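PDB 4L8E: glutathione S-transferase enzyme with thioredoxin-like domain from Xenorhabdus nematophila, which binds glutathione and probably transfers it to electrophilic substrates, as other members of the glutathione S-transferase family do. Local coordinates for residues T43-E48 with R223-A229; V193-K198 with W216-Q221. One frame throughout, in Å; residues are numbered along the deposited sequence.

Both contacts lie in the body of a glutathione S-transferase subunit, with centres 12 Å apart. Interaction 2 comes between the two segments of interaction 1 along the chain: helix 37-49 of the thioredoxin-like domain comes first, then helices 188-197 and 211-221 of the helical domain, and last helix 224-230, which folds back onto helix 37-49. Interaction 2 is internal to the helical domain, whereas interaction 1 ties the chain's C-terminal helix to the N-terminal domain. The two touch directly: Thr226 OG1 probably hydrogen-bonds to Ile220 O at 2.8 Å, and Leu44 packs on Pro195. Interaction 2 carries Trp196 of a glutathione pocket, while the Leu44 side chain is about 10 Å from a bound glutathione.

Interaction 1: residues T43-E48 with R223-A229; sequences TLFLEE and RPATQAA
With CG beside the backbone N (chi1 -68°) and a second bend at chi2, Glu48 folds its carboxylate over the methyl of Ala225, while Arg223, bent at chi3, brings the side of its guanidinium to meet it. The salt bridge is bidentate and side-on: Arg223 NE donates to Glu48 OE2 at 2.8 Å and Arg223 NH2 to Glu48 OE1 at 3.0 Å, both nearly straight. The acceptors lie close to the guanidinium plane, but the carboxylate is turned 42° from it, so OE1 is met from well above the carboxylate plane and OE2 on its syn side, still tilted out of it. One water links Glu48 OE2 to Thr226 OG1, which is also hydrogen-bonded to Ile220 O; another links OE1 to Ala225 N. Leu44 CD2 lies 3.6 Å from Thr226 CA and 3.7 Å from Ala229 CB. A third water joins Thr43 OG1 to Ala229 O. Glu47 CB and CG pass Ala225 and Ala229, its OE2 hydrogen-bonded to Tyr53 OH. The axes of helices 43-48 and 224-229 pass 8.5 Å apart, N-to-C directions at 127°, a closeness consistent with the alanines between them. This interdomain contact of the glutathione S-transferase fold sets the C-terminal helix against the first helix of the thioredoxin-like domain.

Interaction 2: residues V193-K198 with W216-Q221; sequences VYPWAK and WLEKIQ. With GSH (glutathione), chain B.
Helices 193-197 and 216-221 cross with their N-to-C directions 115° apart and their axes 10.7 Å from each other at closest, a gap filled by large side chains without any direct hydrogen bond between the segments. Tyr194 is the knob, set in a hole made by Trp216, Leu217, Ile220 and Gln221. Its CG stands trans to the backbone N (chi1 178°), which carries the ring out to the other helix. Ile220 CG2 sits over one ring face, 3.7 Å from the centroid, in a CH-pi contact. Leu217 CD2 approaches Tyr194 CE1 obliquely at 3.6 Å and also touches Ala197 CB, while the phenol oxygen lies alongside Gln221 CB. Helices 188-197 and 211-221 both belong to the all-helical C-terminal domain of the glutathione S-transferase fold, and this packing joins them on the side of helix 188-197 away from the glutathione that Trp196 touches. Trp216 brings the far end of its indole against Val193 and Ala197, one turn apart: CH2 is 3.6 Å from Val193 CG1, and CZ3 is 3.9 Å from Ala197 CB, which lies at the ring edge. Its NE1 is hydrogen-bonded to Asp190 OD1. Trp196 leads its indole the other way, where NE1 is hydrogen-bonded to Asn38 OD1 and CZ2 comes within 3.4 Å of glutathione O31; that glutathione is also hydrogen-bonded by Asn38 and by Arg159 of the second subunit.

Interaction 1: residues T43-E48 with R223-A229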
loop_
_atom_site.group_PDB
_atom_site.type_symbol
_atom_site.label_atom_id
_atom_site.label_comp_id
_atom_site.label_asym_id
_atom_site.label_seq_id
_atom_site.Cartn_x
_atom_site.Cartn_y
_atom_site.Cartn_z
ATOM N N THR A 43 -5.809 13.001 10.354
ATOM C CA THR A 43 -5.940 14.029 11.405
ATOM C C THR A 43 -4.695 14.103 12.295
ATOM O O THR A 43 -4.332 15.174 12.747
ATOM C CB THR A 43 -7.203 13.866 12.250
ATOM O OG1 THR A 43 -7.210 12.566 12.835
ATOM C CG2 THR A 43 -8.445 14.073 11.393
ATOM N N LEU A 44 -4.011 12.987 12.518
ATOM C CA LEU A 44 -2.710 13.051 13.199
ATOM C C LEU A 44 -1.748 13.974 12.457
ATOM O O LEU A 44 -1.129 14.855 13.080
ATOM C CB LEU A 44 -2.072 11.658 13.343
ATOM C CG LEU A 44 -2.657 10.717 14.394
ATOM C CD1 LEU A 44 -2.006 9.320 14.251
ATOM C CD2 LEU A 44 -2.495 11.217 15.842
ATOM N N PHE A 45 -1.613 13.761 11.145
ATOM C CA PHE A 45 -0.715 14.559 10.338
ATOM C C PHE A 45 -1.132 16.037 10.417
ATOM O O PHE A 45 -0.316 16.887 10.685
ATOM C CB PHE A 45 -0.677 14.109 8.885
ATOM C CG PHE A 45 0.278 14.906 8.065
ATOM C CD1 PHE A 45 -0.099 16.143 7.565
ATOM C CD2 PHE A 45 1.561 14.481 7.859
ATOM C CE1 PHE A 45 0.793 16.913 6.855
ATOM C CE2 PHE A 45 2.441 15.244 7.158
ATOM C CZ PHE A 45 2.056 16.475 6.661
ATOM N N LEU A 46 -2.406 16.322 10.200
ATOM C CA LEU A 46 -2.869 17.718 10.131
ATOM C C LEU A 46 -2.706 18.421 11.483
ATOM O O LEU A 46 -2.379 19.621 11.555
ATOM C CB LEU A 46 -4.326 17.765 9.647
ATOM C CG LEU A 46 -4.477 17.334 8.171
ATOM C CD1 LEU A 46 -5.938 17.046 7.867
ATOM C CD2 LEU A 46 -3.932 18.392 7.236
ATOM N N GLU A 47 -2.957 17.698 12.559
ATOM C CA GLU A 47 -2.787 18.248 13.894
ATOM C C GLU A 47 -1.304 18.500 14.256
ATOM O O GLU A 47 -0.988 19.465 14.957
ATOM C CB GLU A 47 -3.437 17.352 14.934
ATOM C CG GLU A 47 -4.977 17.346 14.886
ATOM C CD GLU A 47 -5.628 18.684 15.224
ATOM O OE1 GLU A 47 -5.072 19.456 16.034
ATOM O OE2 GLU A 47 -6.751 18.929 14.709
ATOM N N GLU A 48 -0.416 17.631 13.773
ATOM C CA GLU A 48 1.027 17.841 13.955
ATOM C C GLU A 48 1.507 19.115 13.253
ATOM O O GLU A 48 2.298 19.883 13.810
ATOM C CB GLU A 48 1.827 16.644 13.421
ATOM C CG GLU A 48 1.673 15.365 14.204
ATOM C CD GLU A 48 2.448 15.331 15.528
ATOM O OE1 GLU A 48 3.153 16.310 15.904
ATOM O OE2 GLU A 48 2.341 14.290 16.217
ATOM N N ARG A 223 2.493 12.542 22.537
ATOM C CA ARG A 223 2.499 13.698 21.645
ATOM C C ARG A 223 1.187 14.473 21.725
ATOM O O ARG A 223 0.107 13.894 21.570
ATOM C CB ARG A 223 2.743 13.248 20.199
ATOM C CG ARG A 223 4.060 12.506 20.012
ATOM C CD ARG A 223 4.301 12.169 18.513
ATOM N NE ARG A 223 4.511 13.383 17.731
ATOM C CZ ARG A 223 5.685 14.012 17.589
ATOM N NH1 ARG A 223 6.796 13.539 18.138
ATOM N NH2 ARG A 223 5.743 15.110 16.860
ATOM N N PRO A 224 1.264 15.802 21.973
ATOM C CA PRO A 224 0.008 16.542 22.019
ATOM C C PRO A 224 -0.850 16.379 20.772
ATOM O O PRO A 224 -2.068 16.373 20.947
ATOM C CB PRO A 224 0.468 17.993 22.218
ATOM C CG PRO A 224 1.737 17.867 22.971
ATOM C CD PRO A 224 2.400 16.635 22.397
ATOM N N ALA A 225 -0.284 16.271 19.569
ATOM C CA ALA A 225 -1.127 16.130 18.380
ATOM C C ALA A 225 -1.881 14.798 18.394
ATOM O O ALA A 225 -3.000 14.693 17.860
ATOM C CB ALA A 225 -0.300 16.254 17.109
ATOM N N THR A 226 -1.282 13.770 18.996
ATOM C CA THR A 226 -1.973 12.487 19.125
ATOM C C THR A 226 -3.207 12.651 19.993
ATOM O O THR A 226 -4.321 12.240 19.629
ATOM C CB THR A 226 -1.041 11.407 19.679
ATOM O OG1 THR A 226 0.129 11.350 18.850
ATOM C CG2 THR A 226 -1.741 10.033 19.677
ATOM N N GLN A 227 -3.033 13.310 21.125
ATOM C CA GLN A 227 -4.163 13.527 22.014
ATOM C C GLN A 227 -5.227 14.360 21.315
ATOM O O GLN A 227 -6.421 14.129 21.483
ATOM C CB GLN A 227 -3.683 14.163 23.316
ATOM C CG GLN A 227 -2.781 13.184 24.082
ATOM C CD GLN A 227 -2.196 13.755 25.345
ATOM O OE1 GLN A 227 -2.567 14.845 25.786
ATOM N NE2 GLN A 227 -1.265 13.019 25.940
ATOM N N ALA A 228 -4.797 15.336 20.529
ATOM C CA ALA A 228 -5.738 16.234 19.855
ATOM C C ALA A 228 -6.569 15.458 18.819
ATOM O O ALA A 228 -7.804 15.584 18.774
ATOM C CB ALA A 228 -4.992 17.354 19.178
ATOM N N ALA A 229 -5.891 14.701 17.964
ATOM C CA ALA A 229 -6.596 13.914 16.955
ATOM C C ALA A 229 -7.593 12.942 17.577
ATOM O O ALA A 229 -8.700 12.769 17.063
ATOM C CB ALA A 229 -5.619 13.178 16.087
HETATM O O HOH W 1 -9.465 12.880 14.391
HETATM O O HOH W 2 0.860 12.127 16.160
HETATM O O HOH W 3 2.550 16.718 18.673
#

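Interaction 2: residues V193-K198 with W216-Q221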
loop_
_atom_site.group_PDB
_atom_site.type_symbol
_atom_site.label_atom_id
_atom_site.label_comp_id
_atom_site.label_asym_id
_atom_site.label_seq_id
_atom_site.Cartn_x
_atom_site.Cartn_y
_atom_site.Cartn_z
ATOM N N VAL A 193 1.265 3.852 10.900
ATOM C CA VAL A 193 1.213 2.630 11.704
ATOM C C VAL A 193 0.454 2.826 13.017
ATOM O O VAL A 193 -0.311 1.957 13.457
ATOM C CB VAL A 193 2.620 2.095 11.981
ATOM C CG1 VAL A 193 2.607 0.888 12.926
ATOM C CG2 VAL A 193 3.277 1.658 10.648
ATOM N N TYR A 194 0.634 3.969 13.646
ATOM C CA TYR A 194 0.099 4.143 14.984
ATOM C C TYR A 194 -1.395 3.833 15.162
ATOM O O TYR A 194 -1.774 3.152 16.093
ATOM C CB TYR A 194 0.442 5.534 15.553
ATOM C CG TYR A 194 -0.137 5.784 16.912
ATOM C CD1 TYR A 194 0.510 5.342 18.067
ATOM C CD2 TYR A 194 -1.342 6.435 17.061
ATOM C CE1 TYR A 194 -0.009 5.556 19.324
ATOM C CE2 TYR A 194 -1.881 6.654 18.329
ATOM C CZ TYR A 194 -1.214 6.219 19.449
ATOM O OH TYR A 194 -1.757 6.459 20.679
ATOM N N PRO A 195 -2.264 4.356 14.289
ATOM C CA PRO A 195 -3.690 4.133 14.543
ATOM C C PRO A 195 -4.094 2.669 14.464
ATOM O O PRO A 195 -5.098 2.301 15.100
ATOM C CB PRO A 195 -4.365 4.951 13.431
ATOM C CG PRO A 195 -3.346 6.002 13.084
ATOM C CD PRO A 195 -2.036 5.302 13.191
ATOM N N TRP A 196 -3.319 1.871 13.746
ATOM C CA TRP A 196 -3.540 0.434 13.664
ATOM C C TRP A 196 -2.939 -0.300 14.856
ATOM O O TRP A 196 -3.584 -1.145 15.462
ATOM C CB TRP A 196 -2.981 -0.111 12.345
ATOM C CG TRP A 196 -3.948 0.101 11.206
ATOM C CD1 TRP A 196 -3.931 1.110 10.265
ATOM C CD2 TRP A 196 -5.116 -0.673 10.937
ATOM N NE1 TRP A 196 -5.012 0.977 9.421
ATOM C CE2 TRP A 196 -5.749 -0.108 9.810
ATOM C CE3 TRP A 196 -5.694 -1.797 11.541
ATOM C CZ2 TRP A 196 -6.924 -0.624 9.287
ATOM C CZ3 TRP A 196 -6.847 -2.290 11.030
ATOM C CH2 TRP A 196 -7.446 -1.728 9.890
ATOM N N ALA A 197 -1.708 0.051 15.213
ATOM C CA ALA A 197 -1.061 -0.574 16.373
ATOM C C ALA A 197 -1.779 -0.258 17.691
ATOM O O ALA A 197 -1.760 -1.079 18.607
ATOM C CB ALA A 197 0.388 -0.158 16.446
ATOM N N LYS A 198 -2.410 0.924 17.780
ATOM C CA LYS A 198 -3.177 1.358 18.943
ATOM C C LYS A 198 -4.332 0.412 19.218
ATOM O O LYS A 198 -4.845 0.324 20.350
ATOM C CB LYS A 198 -3.699 2.807 18.723
ATOM C CG LYS A 198 -4.963 3.195 19.475
ATOM C CD LYS A 198 -5.083 4.707 19.645
ATOM C CE LYS A 198 -6.285 5.095 20.514
ATOM N NZ LYS A 198 -7.552 4.455 20.031
ATOM N N TRP A 216 7.092 2.307 21.953
ATOM C CA TRP A 216 6.848 3.246 20.861
ATOM C C TRP A 216 5.396 3.749 20.904
ATOM O O TRP A 216 5.152 4.940 20.713
ATOM C CB TRP A 216 7.239 2.553 19.553
ATOM C CG TRP A 216 6.865 3.191 18.270
ATOM C CD1 TRP A 216 7.626 4.037 17.516
ATOM C CD2 TRP A 216 5.661 2.968 17.535
ATOM N NE1 TRP A 216 6.960 4.368 16.366
ATOM C CE2 TRP A 216 5.749 3.724 16.354
ATOM C CE3 TRP A 216 4.512 2.202 17.766
ATOM C CZ2 TRP A 216 4.718 3.761 15.416
ATOM C CZ3 TRP A 216 3.493 2.236 16.821
ATOM C CH2 TRP A 216 3.609 3.002 15.665
ATOM N N LEU A 217 4.445 2.870 21.211
ATOM C CA LEU A 217 3.047 3.292 21.355
ATOM C C LEU A 217 2.924 4.328 22.472
ATOM O O LEU A 217 2.306 5.375 22.293
ATOM C CB LEU A 217 2.154 2.102 21.678
ATOM C CG LEU A 217 1.671 1.252 20.500
ATOM C CD1 LEU A 217 0.987 -0.025 21.038
ATOM C CD2 LEU A 217 0.735 2.007 19.565
ATOM N N GLU A 218 3.526 4.022 23.609
ATOM C CA GLU A 218 3.521 4.894 24.774
ATOM C C GLU A 218 4.119 6.267 24.439
ATOM O O GLU A 218 3.628 7.297 24.892
ATOM C CB GLU A 218 4.256 4.216 25.936
ATOM C CG GLU A 218 3.415 3.122 26.613
ATOM C CD GLU A 218 4.188 2.135 27.506
ATOM O OE1 GLU A 218 5.442 2.160 27.587
ATOM O OE2 GLU A 218 3.503 1.301 28.130
ATOM N N LYS A 219 5.189 6.264 23.658
ATOM C CA LYS A 219 5.875 7.489 23.261
ATOM C C LYS A 219 4.974 8.362 22.367
ATOM O O LYS A 219 4.872 9.580 22.549
ATOM C CB LYS A 219 7.135 7.080 22.479
ATOM C CG LYS A 219 8.034 8.173 21.994
ATOM C CD LYS A 219 9.429 7.604 21.654
ATOM C CE LYS A 219 9.432 6.678 20.440
ATOM N NZ LYS A 219 10.794 6.098 20.237
ATOM N N ILE A 220 4.344 7.741 21.382
ATOM C CA ILE A 220 3.530 8.490 20.428
ATOM C C ILE A 220 2.238 8.993 21.098
ATOM O O ILE A 220 1.709 10.069 20.776
ATOM C CB ILE A 220 3.246 7.643 19.192
ATOM C CG1 ILE A 220 4.551 7.432 18.422
ATOM C CG2 ILE A 220 2.216 8.308 18.289
ATOM C CD1 ILE A 220 4.474 6.353 17.430
ATOM N N GLN A 221 1.744 8.221 22.056
ATOM C CA GLN A 221 0.569 8.610 22.830
ATOM C C GLN A 221 0.803 9.904 23.605
ATOM O O GLN A 221 -0.130 10.652 23.890
ATOM C CB GLN A 221 0.192 7.485 23.790
ATOM C CG GLN A 221 -1.168 7.612 24.426
ATOM C CD GLN A 221 -1.457 6.476 25.404
ATOM O OE1 GLN A 221 -0.542 5.923 26.024
ATOM N NE2 GLN A 221 -2.732 6.121 25.541
HETATM N N1 GSH B . -15.950 -3.356 3.694
HETATM C CA1 GSH B . -15.017 -3.391 4.757
HETATM C C1 GSH B . -14.824 -4.818 5.192
HETATM O O11 GSH B . -15.746 -5.672 5.004
HETATM O O12 GSH B . -13.742 -5.160 5.767
HETATM C CB1 GSH B . -15.550 -2.599 5.888
HETATM C CG1 GSH B . -14.631 -2.584 7.093
HETATM C CD1 GSH B . -13.460 -1.642 6.894
HETATM O OE1 GSH B . -13.529 -0.714 6.120
HETATM N N2 GSH B . -12.250 -1.900 7.650
HETATM C CA2 GSH B . -11.110 -1.054 7.521
HETATM C C2 GSH B . -9.970 -1.900 6.974
HETATM O O2 GSH B . -9.826 -3.102 7.240
HETATM C CB2 GSH B . -10.696 -0.482 8.826
HETATM S SG2 GSH B . -11.931 0.674 9.440
HETATM N N3 GSH B . -9.036 -1.293 6.089
HETATM C CA3 GSH B . -7.962 -2.104 5.569
HETATM C C3 GSH B . -6.797 -1.245 5.283
HETATM O O31 GSH B . -6.622 -0.192 5.948
HETATM O O32 GSH B . -6.002 -1.593 4.363
#